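Local coordinates for high affinity transport system protein p37 (Mycoplasma hyorhinis, PDB 3EKI) that binds thiamine diphosphate outside the cell membrane and, as the lipoprotein of a high-affinity transport system, probably delivers it for uptake, at residues S257-E262 with T276-R281; K160-G165 with E263-N268; D225-K230 with R244-L249. All blocks are in the same frame, centred on the assembly; numbering follows the deposited sequence.

Interaction 1: S257-E262 with T276-R281. With TPP (thiamine diphosphate), chain B.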
loop_
_atom_site.group_PDB
_atom_site.type_symbol
_atom_site.label_atom_id
_atom_site.label_comp_id
_atom_site.label_asym_id
_atom_site.label_seq_id
_atom_site.Cartn_x
_atom_site.Cartn_y
_atom_site.Cartn_z
ATOM N N SER A 257 4.101 -0.689 5.774
ATOM C CA SER A 257 3.125 0.242 6.326
ATOM C C SER A 257 2.427 -0.262 7.587
ATOM O O SER A 257 1.660 0.536 8.170
ATOM C CB SER A 257 2.054 0.614 5.302
ATOM O OG SER A 257 1.264 -0.486 4.922
ATOM N N LYS A 258 2.613 -1.488 8.008
ATOM C CA LYS A 258 2.010 -2.007 9.244
ATOM C C LYS A 258 3.070 -2.481 10.222
ATOM O O LYS A 258 2.785 -3.130 11.234
ATOM C CB LYS A 258 0.976 -3.086 8.921
ATOM C CG LYS A 258 -0.200 -2.503 8.144
ATOM C CD LYS A 258 -0.987 -3.574 7.405
ATOM C CE LYS A 258 -0.258 -4.012 6.152
ATOM N NZ LYS A 258 -0.610 -3.133 5.018
ATOM N N PHE A 259 4.309 -2.103 9.938
ATOM C CA PHE A 259 5.412 -2.496 10.821
ATOM C C PHE A 259 6.660 -1.621 10.681
ATOM O O PHE A 259 6.962 -0.855 11.541
ATOM C CB PHE A 259 5.794 -3.989 10.671
ATOM C CG PHE A 259 6.539 -4.548 11.859
ATOM C CD1 PHE A 259 7.865 -4.324 11.999
ATOM C CD2 PHE A 259 5.893 -5.216 12.846
ATOM C CE1 PHE A 259 8.553 -4.807 13.087
ATOM C CE2 PHE A 259 6.548 -5.681 13.891
ATOM C CZ PHE A 259 7.903 -5.470 14.007
ATOM N N LYS A 260 7.392 -1.719 9.589
ATOM C CA LYS A 260 8.696 -1.097 9.489
ATOM C C LYS A 260 8.634 0.422 9.446
ATOM O O LYS A 260 9.474 1.068 10.087
ATOM C CB LYS A 260 9.474 -1.631 8.259
ATOM C CG LYS A 260 9.716 -3.120 8.327
ATOM C CD LYS A 260 10.311 -3.669 7.037
ATOM C CE LYS A 260 11.433 -4.658 7.311
ATOM N NZ LYS A 260 10.935 -6.064 7.297
ATOM N N LEU A 261 7.700 1.045 8.745
ATOM C CA LEU A 261 7.702 2.510 8.684
ATOM C C LEU A 261 7.395 3.098 10.055
ATOM O O LEU A 261 7.952 4.140 10.402
ATOM C CB LEU A 261 6.712 3.028 7.643
ATOM C CG LEU A 261 7.154 2.724 6.207
ATOM C CD1 LEU A 261 5.994 2.965 5.246
ATOM C CD2 LEU A 261 8.346 3.574 5.823
ATOM N N GLU A 262 6.500 2.454 10.788
ATOM C CA GLU A 262 6.165 2.930 12.137
ATOM C C GLU A 262 7.323 2.667 13.098
ATOM O O GLU A 262 7.592 3.501 13.963
ATOM C CB GLU A 262 4.872 2.279 12.641
ATOM C CG GLU A 262 3.637 2.687 11.872
ATOM C CD GLU A 262 3.306 1.894 10.625
ATOM O OE1 GLU A 262 4.090 1.004 10.239
ATOM O OE2 GLU A 262 2.223 2.182 10.061
ATOM N N THR A 276 15.200 -2.570 18.190
ATOM C CA THR A 276 14.225 -2.868 17.176
ATOM C C THR A 276 12.926 -3.263 17.871
ATOM O O THR A 276 12.954 -3.717 19.022
ATOM C CB THR A 276 14.594 -4.042 16.244
ATOM O OG1 THR A 276 14.681 -5.229 17.051
ATOM C CG2 THR A 276 15.932 -3.815 15.589
ATOM N N LEU A 277 11.829 -3.114 17.131
ATOM C CA LEU A 277 10.565 -3.583 17.677
ATOM C C LEU A 277 10.584 -5.082 17.933
ATOM O O LEU A 277 10.033 -5.587 18.912
ATOM C CB LEU A 277 9.396 -3.223 16.773
ATOM C CG LEU A 277 8.905 -1.788 16.721
ATOM C CD1 LEU A 277 7.502 -1.795 16.128
ATOM C CD2 LEU A 277 8.914 -1.108 18.079
ATOM N N ASN A 278 11.229 -5.882 17.070
ATOM C CA ASN A 278 11.278 -7.325 17.360
ATOM C C ASN A 278 12.022 -7.632 18.650
ATOM O O ASN A 278 11.613 -8.467 19.460
ATOM C CB ASN A 278 11.937 -8.041 16.160
ATOM C CG ASN A 278 10.894 -8.358 15.098
ATOM O OD1 ASN A 278 9.705 -8.063 15.246
ATOM N ND2 ASN A 278 11.333 -8.968 14.001
ATOM N N GLU A 279 13.136 -6.932 18.875
ATOM C CA GLU A 279 13.872 -7.166 20.118
ATOM C C GLU A 279 13.060 -6.714 21.322
ATOM O O GLU A 279 13.026 -7.441 22.303
ATOM C CB GLU A 279 15.224 -6.466 20.142
ATOM C CG GLU A 279 16.394 -7.389 19.805
ATOM C CD GLU A 279 17.745 -6.719 19.965
ATOM O OE1 GLU A 279 18.323 -6.778 21.074
ATOM O OE2 GLU A 279 18.240 -6.135 18.981
ATOM N N ASP A 280 12.436 -5.558 21.225
ATOM C CA ASP A 280 11.570 -5.078 22.310
ATOM C C ASP A 280 10.416 -6.024 22.586
ATOM O O ASP A 280 10.098 -6.322 23.736
ATOM C CB ASP A 280 11.078 -3.676 21.932
ATOM C CG ASP A 280 10.429 -2.919 23.081
ATOM O OD1 ASP A 280 9.176 -2.874 23.105
ATOM O OD2 ASP A 280 11.156 -2.393 23.949
ATOM N N ARG A 281 9.759 -6.552 21.549
ATOM C CA ARG A 281 8.662 -7.487 21.767
ATOM C C ARG A 281 9.111 -8.767 22.438
ATOM O O ARG A 281 8.394 -9.350 23.239
ATOM C CB ARG A 281 7.960 -7.772 20.437
ATOM C CG ARG A 281 7.103 -9.025 20.486
ATOM C CD ARG A 281 6.483 -9.301 19.123
ATOM N NE ARG A 281 7.480 -9.516 18.070
ATOM C CZ ARG A 281 7.153 -9.646 16.785
ATOM N NH1 ARG A 281 5.886 -9.593 16.400
ATOM N NH2 ARG A 281 8.064 -9.844 15.850
HETATM N "N1'" TPP B . -6.924 1.702 -2.212
HETATM C "C2'" TPP B . -7.806 0.723 -2.530
HETATM C CM2 TPP B . -9.029 1.083 -3.380
HETATM N "N3'" TPP B . -7.607 -0.541 -2.119
HETATM C "C4'" TPP B . -6.459 -0.853 -1.460
HETATM N "N4'" TPP B . -6.242 -2.131 -1.137
HETATM C "C5'" TPP B . -5.562 0.152 -1.070
HETATM C "C6'" TPP B . -5.847 1.450 -1.474
HETATM C "C7'" TPP B . -4.286 -0.075 -0.245
HETATM N N3 TPP B . -3.067 -0.382 -1.014
HETATM C C2 TPP B . -3.040 -1.028 -2.180
HETATM S S1 TPP B . -1.389 -1.143 -2.742
HETATM C C5 TPP B . -0.778 -0.319 -1.327
HETATM C C4 TPP B . -1.843 -0.102 -0.475
HETATM C CM4 TPP B . -1.715 0.799 0.772
HETATM C C6 TPP B . 0.709 -0.086 -1.037
HETATM C C7 TPP B . 1.375 -1.385 -0.573
HETATM O O7 TPP B . 0.791 -1.788 0.683
HETATM P PA TPP B . 0.793 -3.272 1.253
HETATM O O1A TPP B . -0.171 -3.342 2.378
HETATM O O2A TPP B . 0.545 -4.258 0.147
HETATM O O3A TPP B . 2.268 -3.607 1.702
HETATM P PB TPP B . 2.924 -3.301 3.136
HETATM O O1B TPP B . 2.959 -1.823 3.378
HETATM O O2B TPP B . 4.375 -3.916 3.013
HETATM O O3B TPP B . 2.165 -4.124 4.261
#
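Phe259 and Leu277 bring helices 256-269 and 277-283 together, with their CA atoms 8.6 Å apart and a wider pi-type turn at 257-260. The fold is that of a periplasmic-binding-protein relative, and the first turn of helix 256-269 faces the bound thiamine diphosphate. The Phe259 ring points the other way, toward the second helix. CG of Phe259 lies anti to the backbone N (chi1 -159°), which swings the end of the ring to its partners. Phe259 CZ meets Leu277 CB at 3.9 Å. On one face of the ring, Leu277 CD1 sits offset toward the rim. Asn278 comes in obliquely, with its amide plane 58° from the ring plane. Asn278 OD1 approaches Phe259 CZ at 3.4 Å. No hydrogen bond joins the two segments, so the contact is packing. Thr276 is the N-cap of helix 277-283. Thr276 OG1 accepts from Glu279 N at 2.9 Å. At the ligand, Ser257 grips one diphosphate oxygen twice. Ser257 N donates to O1B of thiamine diphosphate at 2.9 Å, and Ser257 OG donates to the same O1B at 2.7 Å. Lys258 forms a salt bridge with Glu308, which probably helps to place its ammonium group. The Lys258 chain bends at chi3 and chi4, and Lys258 NZ donates to O1A of thiamine diphosphate at 2.7 Å and weakly to O3B at 3.0 Å.

Interaction 2: K160-G165 with E263-N268; sequences KFYVDG and ETILKN
The Tyr162 ring packs against helix 256-269 through CB and O of Asn268, while the backbone N of Asp164, from its own loop, lies over one face, offset toward the rim. A water sits at the ring edge, in plane, 2.6 Å from Tyr162 OH. The Asn268 amide plane is turned 43° from the ring plane. CB of Asn268 touches the ring at CD2 of Tyr162, 3.9 Å away. Asn268 O is 3.8 Å from Tyr162 CE2. CG of Tyr162 is anti to the backbone N (chi1 -178°), and this carries the ring out from the loop at a slant to the helix axis. At the root of the side chain, Tyr162 CB meets Ile265 CD1 at 3.9 Å. The contact joins the loop between strand 141-152 and helix 170-184 to a helix about 100 residues later in this binding-protein fold. Leu171 of helix 170-184 touches both Tyr162 and Ile265. No direct hydrogen bond crosses between the segments. The water bridges them instead, donating to Asn268 O at 3.2 Å. Tyr162 OH is also hydrogen-bonded to His269, the residue just after the helical segment, and the Asn268 amide has its strongest polar partner in Lys403.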
loop_
_atom_site.group_PDB
_atom_site.type_symbol
_atom_site.label_atom_id
_atom_site.label_comp_id
_atom_site.label_asym_id
_atom_site.label_seq_id
_atom_site.Cartn_x
_atom_site.Cartn_y
_atom_site.Cartn_z
ATOM N N LYS A 160 7.599 15.159 2.983
ATOM C CA LYS A 160 7.372 15.484 4.386
ATOM C C LYS A 160 7.892 14.309 5.216
ATOM O O LYS A 160 7.425 13.181 5.013
ATOM C CB LYS A 160 5.919 15.729 4.750
ATOM C CG LYS A 160 5.100 16.634 3.864
ATOM C CD LYS A 160 5.493 18.090 3.978
ATOM C CE LYS A 160 4.499 18.985 3.238
ATOM N NZ LYS A 160 5.124 20.294 2.879
ATOM N N PHE A 161 8.845 14.578 6.096
ATOM C CA PHE A 161 9.505 13.586 6.905
ATOM C C PHE A 161 9.526 13.970 8.391
ATOM O O PHE A 161 9.312 15.133 8.730
ATOM C CB PHE A 161 10.962 13.383 6.474
ATOM C CG PHE A 161 11.140 12.922 5.046
ATOM C CD1 PHE A 161 11.110 13.854 4.018
ATOM C CD2 PHE A 161 11.336 11.581 4.772
ATOM C CE1 PHE A 161 11.287 13.444 2.704
ATOM C CE2 PHE A 161 11.500 11.179 3.451
ATOM C CZ PHE A 161 11.463 12.109 2.442
ATOM N N TYR A 162 9.796 12.964 9.205
ATOM C CA TYR A 162 9.893 13.178 10.638
ATOM C C TYR A 162 10.919 14.269 10.949
ATOM O O TYR A 162 12.022 14.327 10.409
ATOM C CB TYR A 162 10.237 11.834 11.323
ATOM C CG TYR A 162 10.301 12.035 12.828
ATOM C CD1 TYR A 162 9.151 11.985 13.608
ATOM C CD2 TYR A 162 11.488 12.288 13.486
ATOM C CE1 TYR A 162 9.220 12.169 14.987
ATOM C CE2 TYR A 162 11.589 12.492 14.840
ATOM C CZ TYR A 162 10.428 12.429 15.582
ATOM O OH TYR A 162 10.567 12.634 16.920
ATOM N N VAL A 163 10.567 15.106 11.918
ATOM C CA VAL A 163 11.463 16.170 12.379
ATOM C C VAL A 163 11.638 16.029 13.888
ATOM O O VAL A 163 12.746 15.749 14.355
ATOM C CB VAL A 163 10.955 17.574 12.001
ATOM C CG1 VAL A 163 11.917 18.629 12.549
ATOM C CG2 VAL A 163 10.815 17.739 10.509
ATOM N N ASP A 164 10.554 16.187 14.646
ATOM C CA ASP A 164 10.675 16.071 16.097
ATOM C C ASP A 164 9.469 15.574 16.857
ATOM O O ASP A 164 9.464 15.548 18.095
ATOM C CB ASP A 164 11.064 17.477 16.645
ATOM C CG ASP A 164 10.095 18.559 16.271
ATOM O OD1 ASP A 164 8.892 18.283 16.120
ATOM O OD2 ASP A 164 10.499 19.737 16.094
ATOM N N GLY A 165 8.401 15.153 16.197
ATOM C CA GLY A 165 7.217 14.654 16.850
ATOM C C GLY A 165 6.379 15.645 17.610
ATOM O O GLY A 165 5.456 15.201 18.295
ATOM N N GLU A 263 7.973 1.500 12.962
ATOM C CA GLU A 263 9.164 1.236 13.768
ATOM C C GLU A 263 10.173 2.357 13.632
ATOM O O GLU A 263 10.755 2.852 14.609
ATOM C CB GLU A 263 9.799 -0.101 13.367
ATOM C CG GLU A 263 11.208 -0.339 13.921
ATOM C CD GLU A 263 11.672 -1.716 13.521
ATOM O OE1 GLU A 263 12.043 -2.539 14.361
ATOM O OE2 GLU A 263 11.653 -2.001 12.293
ATOM N N THR A 264 10.441 2.828 12.410
ATOM C CA THR A 264 11.346 3.936 12.169
ATOM C C THR A 264 10.915 5.212 12.897
ATOM O O THR A 264 11.753 5.868 13.532
ATOM C CB THR A 264 11.434 4.253 10.657
ATOM O OG1 THR A 264 12.019 3.122 9.994
ATOM C CG2 THR A 264 12.349 5.423 10.364
ATOM N N ILE A 265 9.635 5.574 12.812
ATOM C CA ILE A 265 9.185 6.774 13.534
ATOM C C ILE A 265 9.399 6.664 15.053
ATOM O O ILE A 265 9.867 7.615 15.686
ATOM C CB ILE A 265 7.706 7.034 13.220
ATOM C CG1 ILE A 265 7.443 7.375 11.738
ATOM C CG2 ILE A 265 7.135 8.131 14.091
ATOM C CD1 ILE A 265 8.320 8.476 11.179
ATOM N N LEU A 266 9.072 5.515 15.620
ATOM C CA LEU A 266 9.228 5.246 17.050
ATOM C C LEU A 266 10.673 5.272 17.472
ATOM O O LEU A 266 11.001 5.819 18.530
ATOM C CB LEU A 266 8.574 3.902 17.406
ATOM C CG LEU A 266 7.057 3.827 17.254
ATOM C CD1 LEU A 266 6.511 2.457 17.608
ATOM C CD2 LEU A 266 6.359 4.884 18.103
ATOM N N LYS A 267 11.545 4.688 16.651
ATOM C CA LYS A 267 12.970 4.773 16.922
ATOM C C LYS A 267 13.506 6.184 16.825
ATOM O O LYS A 267 14.322 6.602 17.670
ATOM C CB LYS A 267 13.727 3.847 15.949
ATOM C CG LYS A 267 15.230 3.818 16.197
ATOM C CD LYS A 267 15.659 2.410 16.609
ATOM C CE LYS A 267 15.826 1.481 15.419
ATOM N NZ LYS A 267 14.749 0.451 15.317
ATOM N N ASN A 268 13.082 6.983 15.849
ATOM C CA ASN A 268 13.529 8.348 15.679
ATOM C C ASN A 268 12.993 9.254 16.790
ATOM O O ASN A 268 13.633 10.251 17.132
ATOM C CB ASN A 268 13.116 8.894 14.314
ATOM C CG ASN A 268 13.938 8.229 13.210
ATOM O OD1 ASN A 268 14.927 7.554 13.508
ATOM N ND2 ASN A 268 13.534 8.399 11.962
HETATM O O HOH W 1 12.903 13.220 17.992
#

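Interaction 3: D225-K230 with R244-L249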
loop_
_atom_site.group_PDB
_atom_site.type_symbol
_atom_site.label_atom_id
_atom_site.label_comp_id
_atom_site.label_asym_id
_atom_site.label_seq_id
_atom_site.Cartn_x
_atom_site.Cartn_y
_atom_site.Cartn_z
ATOM N N ASP A 225 -10.721 9.740 27.619
ATOM C CA ASP A 225 -9.965 10.976 27.675
ATOM C C ASP A 225 -8.690 10.907 28.516
ATOM O O ASP A 225 -7.648 11.443 28.124
ATOM C CB ASP A 225 -10.846 12.067 28.286
ATOM C CG ASP A 225 -12.025 12.411 27.400
ATOM O OD1 ASP A 225 -11.980 12.073 26.203
ATOM O OD2 ASP A 225 -12.956 13.050 27.940
ATOM N N GLU A 226 -8.795 10.265 29.677
ATOM C CA GLU A 226 -7.636 10.180 30.577
ATOM C C GLU A 226 -6.536 9.342 29.929
ATOM O O GLU A 226 -5.377 9.733 29.986
ATOM C CB GLU A 226 -8.086 9.633 31.916
ATOM C CG GLU A 226 -7.180 8.753 32.720
ATOM C CD GLU A 226 -7.592 8.747 34.190
ATOM O OE1 GLU A 226 -8.311 7.810 34.591
ATOM O OE2 GLU A 226 -7.195 9.683 34.922
ATOM N N THR A 227 -6.920 8.227 29.318
ATOM C CA THR A 227 -5.928 7.339 28.663
ATOM C C THR A 227 -5.284 8.020 27.483
ATOM O O THR A 227 -4.067 7.970 27.243
ATOM C CB THR A 227 -6.617 6.029 28.260
ATOM O OG1 THR A 227 -7.010 5.330 29.459
ATOM C CG2 THR A 227 -5.658 5.117 27.502
ATOM N N LEU A 228 -6.032 8.719 26.635
ATOM C CA LEU A 228 -5.436 9.426 25.506
ATOM C C LEU A 228 -4.413 10.443 25.987
ATOM O O LEU A 228 -3.347 10.678 25.430
ATOM C CB LEU A 228 -6.534 10.088 24.685
ATOM C CG LEU A 228 -7.399 9.164 23.828
ATOM C CD1 LEU A 228 -8.568 9.915 23.222
ATOM C CD2 LEU A 228 -6.543 8.533 22.746
ATOM N N ALA A 229 -4.747 11.125 27.101
ATOM C CA ALA A 229 -3.818 12.119 27.614
ATOM C C ALA A 229 -2.518 11.482 28.113
ATOM O O ALA A 229 -1.456 12.072 27.894
ATOM C CB ALA A 229 -4.427 12.941 28.751
ATOM N N LYS A 230 -2.656 10.318 28.746
ATOM C CA LYS A 230 -1.483 9.622 29.252
ATOM C C LYS A 230 -0.612 9.131 28.098
ATOM O O LYS A 230 0.615 9.169 28.187
ATOM C CB LYS A 230 -1.902 8.477 30.179
ATOM C CG LYS A 230 -2.422 8.922 31.541
ATOM C CD LYS A 230 -2.777 7.668 32.344
ATOM C CE LYS A 230 -3.226 8.069 33.748
ATOM N NZ LYS A 230 -3.150 6.948 34.724
ATOM N N ARG A 244 4.870 2.139 25.166
ATOM C CA ARG A 244 4.796 0.752 24.724
ATOM C C ARG A 244 3.809 -0.089 25.537
ATOM O O ARG A 244 3.073 -0.898 24.973
ATOM C CB ARG A 244 6.184 0.107 24.759
ATOM C CG ARG A 244 6.223 -1.312 24.216
ATOM C CD ARG A 244 6.757 -2.286 25.254
ATOM N NE ARG A 244 8.183 -2.090 25.503
ATOM C CZ ARG A 244 8.692 -1.718 26.672
ATOM N NH1 ARG A 244 7.892 -1.496 27.707
ATOM N NH2 ARG A 244 10.002 -1.563 26.809
ATOM N N ASN A 245 3.795 0.093 26.856
ATOM C CA ASN A 245 2.948 -0.731 27.706
ATOM C C ASN A 245 1.460 -0.451 27.521
ATOM O O ASN A 245 0.647 -1.228 28.014
ATOM C CB ASN A 245 3.339 -0.542 29.169
ATOM C CG ASN A 245 4.667 -1.229 29.481
ATOM O OD1 ASN A 245 5.183 -2.032 28.716
ATOM N ND2 ASN A 245 5.247 -0.916 30.623
ATOM N N PHE A 246 1.086 0.602 26.797
ATOM C CA PHE A 246 -0.321 0.807 26.447
ATOM C C PHE A 246 -0.787 -0.241 25.443
ATOM O O PHE A 246 -1.987 -0.428 25.234
ATOM C CB PHE A 246 -0.570 2.223 25.919
ATOM C CG PHE A 246 -0.661 3.241 27.060
ATOM C CD1 PHE A 246 -1.803 3.249 27.845
ATOM C CD2 PHE A 246 0.363 4.130 27.291
ATOM C CE1 PHE A 246 -1.909 4.178 28.874
ATOM C CE2 PHE A 246 0.262 5.056 28.309
ATOM C CZ PHE A 246 -0.869 5.060 29.085
ATOM N N GLY A 247 0.169 -0.942 24.821
ATOM C CA GLY A 247 -0.153 -2.077 23.971
ATOM C C GLY A 247 -0.193 -1.683 22.510
ATOM O O GLY A 247 -1.005 -0.845 22.118
ATOM N N ILE A 248 0.662 -2.301 21.695
ATOM C CA ILE A 248 0.749 -1.958 20.286
ATOM C C ILE A 248 0.283 -3.086 19.371
ATOM O O ILE A 248 0.804 -4.205 19.415
ATOM C CB ILE A 248 2.203 -1.608 19.950
ATOM C CG1 ILE A 248 2.747 -0.404 20.709
ATOM C CG2 ILE A 248 2.362 -1.418 18.445
ATOM C CD1 ILE A 248 4.239 -0.188 20.575
ATOM N N LEU A 249 -0.684 -2.767 18.538
ATOM C CA LEU A 249 -1.117 -3.642 17.447
ATOM C C LEU A 249 -0.320 -3.333 16.189
ATOM O O LEU A 249 -0.083 -2.166 15.882
ATOM C CB LEU A 249 -2.570 -3.429 17.106
ATOM C CG LEU A 249 -3.634 -3.655 18.159
ATOM C CD1 LEU A 249 -5.009 -3.525 17.506
ATOM C CD2 LEU A 249 -3.486 -5.018 18.829
#
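CG of Phe246 stands anti to the carbonyl carbon (chi1 -79°), sending the ring toward Thr227 and Lys230, while chi1 of -66° at Thr227 puts OG1 beside the backbone N and CG2 anti to it. The contact lies where helix 240-245 gives way to strand 248-250, within the alpha/beta lobe built on the five-stranded mixed sheet. Helix 225-236 follows strand 217-223 of that sheet. Phe246 thus bridges the helix to the turn that leads into the strand. Thr227 CG2 is 4.1 Å from Phe246 CE1. The side chains of Thr227 and Phe246 run past each other in opposite directions. Lys230 comes closer, and uses CB and its carbonyl group rather than its amine. The rest of the Lys230 chain is extended and leads away from the ring. Lys230 O lies 4.1 Å from Phe246 CE2. Ile304 of strand 304-308 also touches Phe246. Gly247 has positive phi (97°) and is the first residue past the helix to leave helical angles; Gly247 N donates to Arg244 O at 2.9 Å. Arg244 NH1 donates to Asn245 OD1 at 2.9 Å, from above the carbonyl plane of the amide. The shortest approach between the segments is Lys230 CB to Phe246 CZ, at 3.7 Å.

Overall arrangement
Interaction 1 is the most buried of the three, interaction 2 is partly buried and interaction 3 is at the surface. In each, one aromatic ring does most of the packing and no direct hydrogen bond joins the segments. Interactions 1 and 2 share helix 256-269. Its start holds the diphosphate, and its later turns meet the loop 160-165. Glu263 of interaction 2 probably accepts from Leu277 N of interaction 1. Interaction 3 touches interaction 1 by a salt bridge, Arg244 to Asp280. Only interaction 1 reaches the ligand. Interaction 2 adds a water bridge, whereas interaction 3 relies mainly on aliphatic carbons against Phe246.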